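Local atomic coordinates of beta-glucosidase (Chaetomella raphigera, PDB entry 6JXG), a protein that probably hydrolyses terminal, non-reducing beta-D-glucosyl residues with release of beta-D-glucose, as a family 3 glycoside hydrolase of cellulose degradation. Residues A[334-340]-A[498-504]; A[432-436]-A[466-470]. All coordinates share one frame; numbering follows the deposited sequence.

Contact 1 (A[334-340]-A[498-504]); sequences IVLLTNK and VKAIVWA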
loop_
_atom_site.group_PDB
_atom_site.type_symbol
_atom_site.label_atom_id
_atom_site.label_comp_id
_atom_site.label_asym_id
_atom_site.label_seq_id
_atom_site.Cartn_x
_atom_site.Cartn_y
_atom_site.Cartn_z
ATOM N N ILE A 334 -0.267 10.628 -10.004
ATOM C CA ILE A 334 0.922 11.285 -10.570
ATOM C C ILE A 334 1.319 12.496 -9.740
ATOM O O ILE A 334 0.475 13.247 -9.362
ATOM C CB ILE A 334 0.687 11.646 -12.028
ATOM C CG1 ILE A 334 0.526 10.350 -12.875
ATOM C CG2 ILE A 334 1.830 12.496 -12.539
ATOM C CD1 ILE A 334 0.239 10.605 -14.365
ATOM N N VAL A 335 2.612 12.684 -9.466
ATOM C CA VAL A 335 3.062 13.823 -8.750
ATOM C C VAL A 335 3.947 14.652 -9.677
ATOM O O VAL A 335 4.947 14.154 -10.187
ATOM C CB VAL A 335 3.863 13.414 -7.493
ATOM C CG1 VAL A 335 4.277 14.662 -6.729
ATOM C CG2 VAL A 335 3.019 12.494 -6.634
ATOM N N LEU A 336 3.576 15.904 -9.916
ATOM C CA LEU A 336 4.454 16.820 -10.623
ATOM C C LEU A 336 5.520 17.390 -9.714
ATOM O O LEU A 336 5.187 18.056 -8.735
ATOM C CB LEU A 336 3.603 17.934 -11.286
ATOM C CG LEU A 336 4.267 18.966 -12.221
ATOM C CD1 LEU A 336 4.883 18.295 -13.457
ATOM C CD2 LEU A 336 3.316 20.111 -12.642
ATOM N N LEU A 337 6.804 17.137 -10.045
ATOM C CA LEU A 337 7.913 17.586 -9.184
ATOM C C LEU A 337 8.561 18.908 -9.543
ATOM O O LEU A 337 8.925 19.684 -8.644
ATOM C CB LEU A 337 9.034 16.505 -9.051
ATOM C CG LEU A 337 8.583 15.181 -8.381
ATOM C CD1 LEU A 337 9.763 14.169 -8.378
ATOM C CD2 LEU A 337 8.073 15.349 -6.946
ATOM N N THR A 338 8.709 19.168 -10.825
ATOM C CA THR A 338 9.241 20.463 -11.306
ATOM C C THR A 338 8.490 20.790 -12.560
ATOM O O THR A 338 8.057 19.894 -13.262
ATOM C CB THR A 338 10.765 20.438 -11.660
ATOM O OG1 THR A 338 11.001 19.513 -12.706
ATOM C CG2 THR A 338 11.603 19.962 -10.517
ATOM N N ASN A 339 8.365 22.081 -12.879
ATOM C CA ASN A 339 7.769 22.525 -14.110
ATOM C C ASN A 339 8.159 23.995 -14.343
ATOM O O ASN A 339 7.590 24.874 -13.747
ATOM C CB ASN A 339 6.255 22.430 -13.955
ATOM C CG ASN A 339 5.517 22.691 -15.248
ATOM O OD1 ASN A 339 6.093 22.646 -16.322
ATOM N ND2 ASN A 339 4.228 22.980 -15.156
ATOM N N LYS A 340 9.189 24.229 -15.094
ATOM C CA LYS A 340 9.732 25.572 -15.316
ATOM C C LYS A 340 8.998 26.291 -16.434
ATOM O O LYS A 340 8.923 25.758 -17.545
ATOM C CB LYS A 340 11.175 25.437 -15.693
ATOM C CG LYS A 340 12.026 24.834 -14.587
ATOM C CD LYS A 340 13.497 24.890 -14.972
ATOM C CE LYS A 340 14.350 23.742 -14.454
ATOM N NZ LYS A 340 15.102 24.118 -13.231
ATOM N N VAL A 498 16.409 20.297 -18.361
ATOM C CA VAL A 498 15.255 19.532 -17.779
ATOM C C VAL A 498 14.281 20.555 -17.210
ATOM O O VAL A 498 14.582 21.282 -16.209
ATOM C CB VAL A 498 15.696 18.539 -16.724
ATOM C CG1 VAL A 498 14.468 17.921 -15.992
ATOM C CG2 VAL A 498 16.521 17.415 -17.365
ATOM N N LYS A 499 13.191 20.702 -17.926
ATOM C CA LYS A 499 12.205 21.728 -17.636
ATOM C C LYS A 499 11.047 21.192 -16.797
ATOM O O LYS A 499 10.387 21.990 -16.149
ATOM C CB LYS A 499 11.606 22.314 -18.925
ATOM C CG LYS A 499 12.647 22.852 -19.929
ATOM C CD LYS A 499 13.549 23.896 -19.294
ATOM C CE LYS A 499 14.453 24.549 -20.326
ATOM N NZ LYS A 499 15.483 25.239 -19.554
ATOM N N ALA A 500 10.793 19.877 -16.821
ATOM C CA ALA A 500 9.704 19.281 -15.987
ATOM C C ALA A 500 10.037 17.844 -15.630
ATOM O O ALA A 500 10.691 17.121 -16.407
ATOM C CB ALA A 500 8.362 19.414 -16.657
ATOM N N ILE A 501 9.724 17.469 -14.389
ATOM C CA ILE A 501 9.899 16.109 -13.942
ATOM C C ILE A 501 8.513 15.626 -13.441
ATOM O O ILE A 501 7.925 16.214 -12.531
ATOM C CB ILE A 501 10.949 15.994 -12.832
ATOM C CG1 ILE A 501 12.306 16.470 -13.328
ATOM C CG2 ILE A 501 11.103 14.558 -12.398
ATOM C CD1 ILE A 501 13.318 16.436 -12.227
ATOM N N VAL A 502 8.017 14.569 -14.084
ATOM C CA VAL A 502 6.746 13.953 -13.726
ATOM C C VAL A 502 6.990 12.628 -13.026
ATOM O O VAL A 502 7.506 11.719 -13.634
ATOM C CB VAL A 502 5.958 13.702 -14.997
ATOM C CG1 VAL A 502 4.645 13.054 -14.653
ATOM C CG2 VAL A 502 5.870 15.029 -15.805
ATOM N N TRP A 503 6.685 12.553 -11.725
ATOM C CA TRP A 503 6.819 11.335 -10.943
ATOM C C TRP A 503 5.507 10.552 -11.140
ATOM O O TRP A 503 4.497 10.747 -10.421
ATOM C CB TRP A 503 7.074 11.722 -9.497
ATOM C CG TRP A 503 7.438 10.669 -8.637
ATOM C CD1 TRP A 503 6.596 10.018 -7.784
ATOM C CD2 TRP A 503 8.748 10.140 -8.429
ATOM N NE1 TRP A 503 7.296 9.064 -7.105
ATOM C CE2 TRP A 503 8.632 9.127 -7.455
ATOM C CE3 TRP A 503 9.994 10.403 -8.971
ATOM C CZ2 TRP A 503 9.691 8.371 -7.059
ATOM C CZ3 TRP A 503 11.064 9.630 -8.585
ATOM C CH2 TRP A 503 10.915 8.634 -7.635
ATOM N N ALA A 504 5.524 9.658 -12.112
ATOM C CA ALA A 504 4.271 9.049 -12.592
ATOM C C ALA A 504 3.918 7.770 -11.843
ATOM O O ALA A 504 2.800 7.263 -11.974
ATOM C CB ALA A 504 4.429 8.728 -14.066
#
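Leu337 CD1 comes obliquely to the indole of Trp503, 3.8 Å from Trp503 CE3; Val335 CB also lies obliquely to the ring and packs on Trp503 CB. With CG anti to the backbone N (chi1 -170°), the ring leads away from strand 335-339, and its NE1 is hydrogen-bonded to the hydroxyl of Tyr531. The backbones run antiparallel at 172°. Val335 and Trp503 form a hydrogen-bonded pair, Val335 N reaching Trp503 O at 2.9 Å with an almost straight N-H...O angle of 177°. Leu336 and Val502 follow as a non-hydrogen-bonded pair. Leu337 and Thr338 then both face Ile501, a classic beta bulge that shifts the register by one: Leu337 N bonds to Ile501 O at 2.9 Å, whereas Ile501 N reaches Thr338 O at 3.2 Å from above the carbonyl plane. Strand 335-339 is the antiparallel strand at one border of the six-stranded mixed sheet in the family 3 C-terminal domain. On the side of Leu336 and Val502, Ile334 CG2 touches Val502 CG1 at 3.6 Å, and both residues reach Leu515 of helix 511-519. An alanine in place of this isoleucine would lack both branches and is likely to leave Val502 CG1 without its neighbour and open a gap beneath the helix. Past the bulge, Lys340 N donates to Lys499 O at 2.7 Å.

Contact 2 (A[432-436]-A[466-470]); sequences AIVFI and LVQAV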
loop_
_atom_site.group_PDB
_atom_site.type_symbol
_atom_site.label_atom_id
_atom_site.label_comp_id
_atom_site.label_asym_id
_atom_site.label_seq_id
_atom_site.Cartn_x
_atom_site.Cartn_y
_atom_site.Cartn_z
ATOM N N ALA A 432 11.797 17.102 -25.982
ATOM C CA ALA A 432 12.063 15.660 -25.767
ATOM C C ALA A 432 11.480 15.183 -24.461
ATOM O O ALA A 432 11.742 15.799 -23.427
ATOM C CB ALA A 432 13.555 15.425 -25.699
ATOM N N ILE A 433 10.722 14.096 -24.507
ATOM C CA ILE A 433 10.207 13.450 -23.285
ATOM C C ILE A 433 10.934 12.109 -23.154
ATOM O O ILE A 433 10.899 11.274 -24.103
ATOM C CB ILE A 433 8.693 13.154 -23.343
ATOM C CG1 ILE A 433 7.898 14.359 -23.894
ATOM C CG2 ILE A 433 8.248 12.668 -21.989
ATOM C CD1 ILE A 433 6.393 14.173 -24.074
ATOM N N VAL A 434 11.632 11.956 -22.026
ATOM C CA VAL A 434 12.458 10.840 -21.763
ATOM C C VAL A 434 11.869 10.060 -20.547
ATOM O O VAL A 434 11.522 10.650 -19.531
ATOM C CB VAL A 434 13.947 11.255 -21.560
ATOM C CG1 VAL A 434 14.120 12.314 -20.489
ATOM C CG2 VAL A 434 14.827 10.069 -21.251
ATOM N N PHE A 435 11.841 8.740 -20.676
ATOM C CA PHE A 435 11.100 7.834 -19.808
ATOM C C PHE A 435 12.099 6.913 -19.129
ATOM O O PHE A 435 12.833 6.161 -19.784
ATOM C CB PHE A 435 10.102 7.007 -20.661
ATOM C CG PHE A 435 8.983 7.813 -21.252
ATOM C CD1 PHE A 435 7.742 7.877 -20.622
ATOM C CD2 PHE A 435 9.165 8.559 -22.380
ATOM C CE1 PHE A 435 6.716 8.645 -21.146
ATOM C CE2 PHE A 435 8.122 9.331 -22.911
ATOM C CZ PHE A 435 6.908 9.381 -22.279
ATOM N N ILE A 436 12.127 6.961 -17.809
ATOM C CA ILE A 436 13.032 6.201 -17.004
ATOM C C ILE A 436 12.277 5.523 -15.881
ATOM O O ILE A 436 11.172 5.970 -15.493
ATOM C CB ILE A 436 14.217 7.036 -16.460
ATOM C CG1 ILE A 436 13.751 8.217 -15.598
ATOM C CG2 ILE A 436 15.053 7.517 -17.618
ATOM C CD1 ILE A 436 14.809 8.872 -14.739
ATOM N N LEU A 466 20.782 8.136 -19.516
ATOM C CA LEU A 466 19.860 8.457 -20.577
ATOM C C LEU A 466 19.377 9.900 -20.577
ATOM O O LEU A 466 19.309 10.590 -21.650
ATOM C CB LEU A 466 18.629 7.509 -20.553
ATOM C CG LEU A 466 17.717 7.546 -21.767
ATOM C CD1 LEU A 466 18.476 7.173 -23.018
ATOM C CD2 LEU A 466 16.535 6.585 -21.520
ATOM N N VAL A 467 18.918 10.358 -19.425
ATOM C CA VAL A 467 18.512 11.745 -19.279
ATOM C C VAL A 467 19.658 12.707 -19.618
ATOM O O VAL A 467 19.426 13.630 -20.355
ATOM C CB VAL A 467 17.953 12.081 -17.879
ATOM C CG1 VAL A 467 17.421 13.525 -17.861
ATOM C CG2 VAL A 467 16.786 11.148 -17.600
ATOM N N GLN A 468 20.861 12.438 -19.111
ATOM C CA GLN A 468 22.032 13.291 -19.417
ATOM C C GLN A 468 22.293 13.407 -20.954
ATOM O O GLN A 468 22.544 14.511 -21.460
ATOM C CB GLN A 468 23.233 12.743 -18.731
ATOM C CG GLN A 468 23.233 13.040 -17.277
ATOM C CD GLN A 468 24.250 12.282 -16.508
ATOM O OE1 GLN A 468 24.673 11.201 -16.911
ATOM N NE2 GLN A 468 24.685 12.853 -15.386
ATOM N N ALA A 469 22.151 12.285 -21.672
ATOM C CA ALA A 469 22.236 12.252 -23.127
ATOM C C ALA A 469 21.168 13.107 -23.813
ATOM O O ALA A 469 21.430 13.803 -24.826
ATOM C CB ALA A 469 22.152 10.816 -23.630
ATOM N N VAL A 470 19.950 13.066 -23.305
ATOM C CA VAL A 470 18.895 13.802 -23.914
ATOM C C VAL A 470 19.129 15.301 -23.642
ATOM O O VAL A 470 18.940 16.148 -24.555
ATOM C CB VAL A 470 17.528 13.327 -23.379
ATOM C CG1 VAL A 470 16.393 14.189 -23.888
ATOM C CG2 VAL A 470 17.300 11.887 -23.863
#
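Strand 432-436 and helix 466-470 run almost exactly antiparallel, their short axes inclined at 171° and 9.1 Å apart at closest approach, with no hydrogen bond between them. The contact is therefore made by apolar side chains, and alternation along the strand selects them: Ala432, Val434 and Ile436 point toward the helix, whereas Ile433 and Phe435 point away and pack on Ile354 of strand 351-355 and Val480 of strand 477-483. Val434 is central, since its two methyls divide three helix residues between them. Its CG2, placed anti to the backbone N by a chi1 of 54°, lies 3.9 Å from Leu466 CG and 4.0 Å from Val470 CG2; CG1 instead meets Val467 CG2 at 4.1 Å. The side chains of Val434 and Leu466 pass alongside each other in opposite directions, but those of Val434 and Val467 cross at about a right angle. At one end of the strand segment Val470 CG1, anti to its own backbone N (chi1 174°), reaches the methyl of Ala432, 3.6 Å from Ala432 CB, the shortest approach here. At the other end Ile436 CG2 meets Val467 CG2 at 4.0 Å, again with the side chains crossed nearly perpendicularly. Leu466 and Val470, about one helical turn apart and joined by the bond from Val470 N to Leu466 O, both point toward the strand. Val470 also touches Ala422 and Ala426 of the adjacent helix 419-427, while Val467 reaches Val479 of strand 477-483. Strand 431-438 sits within the sheet, parallel to neighbours 351-355 and 477-483, and helix 463-471 precedes the latter in sequence: this is the helix-on-sheet packing of a beta-alpha-beta crossover in the alpha/beta sandwich of family 3 enzymes.

How the contacts relate
Contacts 1 and 2 belong to the same six-stranded sheet of the family 3 C-terminal domain, their centres 13 Å apart. Strand 477-483 lies between strands 498-503 and 431-438, so contact 1 forms the sheet's antiparallel border while contact 2 lays a helix on one face, over the inner strand 431-438. They meet directly where Val498 CG2 packs against Val467 CG1 at 4.0 Å. Along the chain, 432-436 and 466-470 both fall between 334-340 and 498-504. The side chain of Lys499 is about 6 Å from a bound mannose. The side chain of Ala432 is about 8 Å from this mannose, which is O-linked to Thr431 and therefore marks a glycosylation site rather than a substrate pocket.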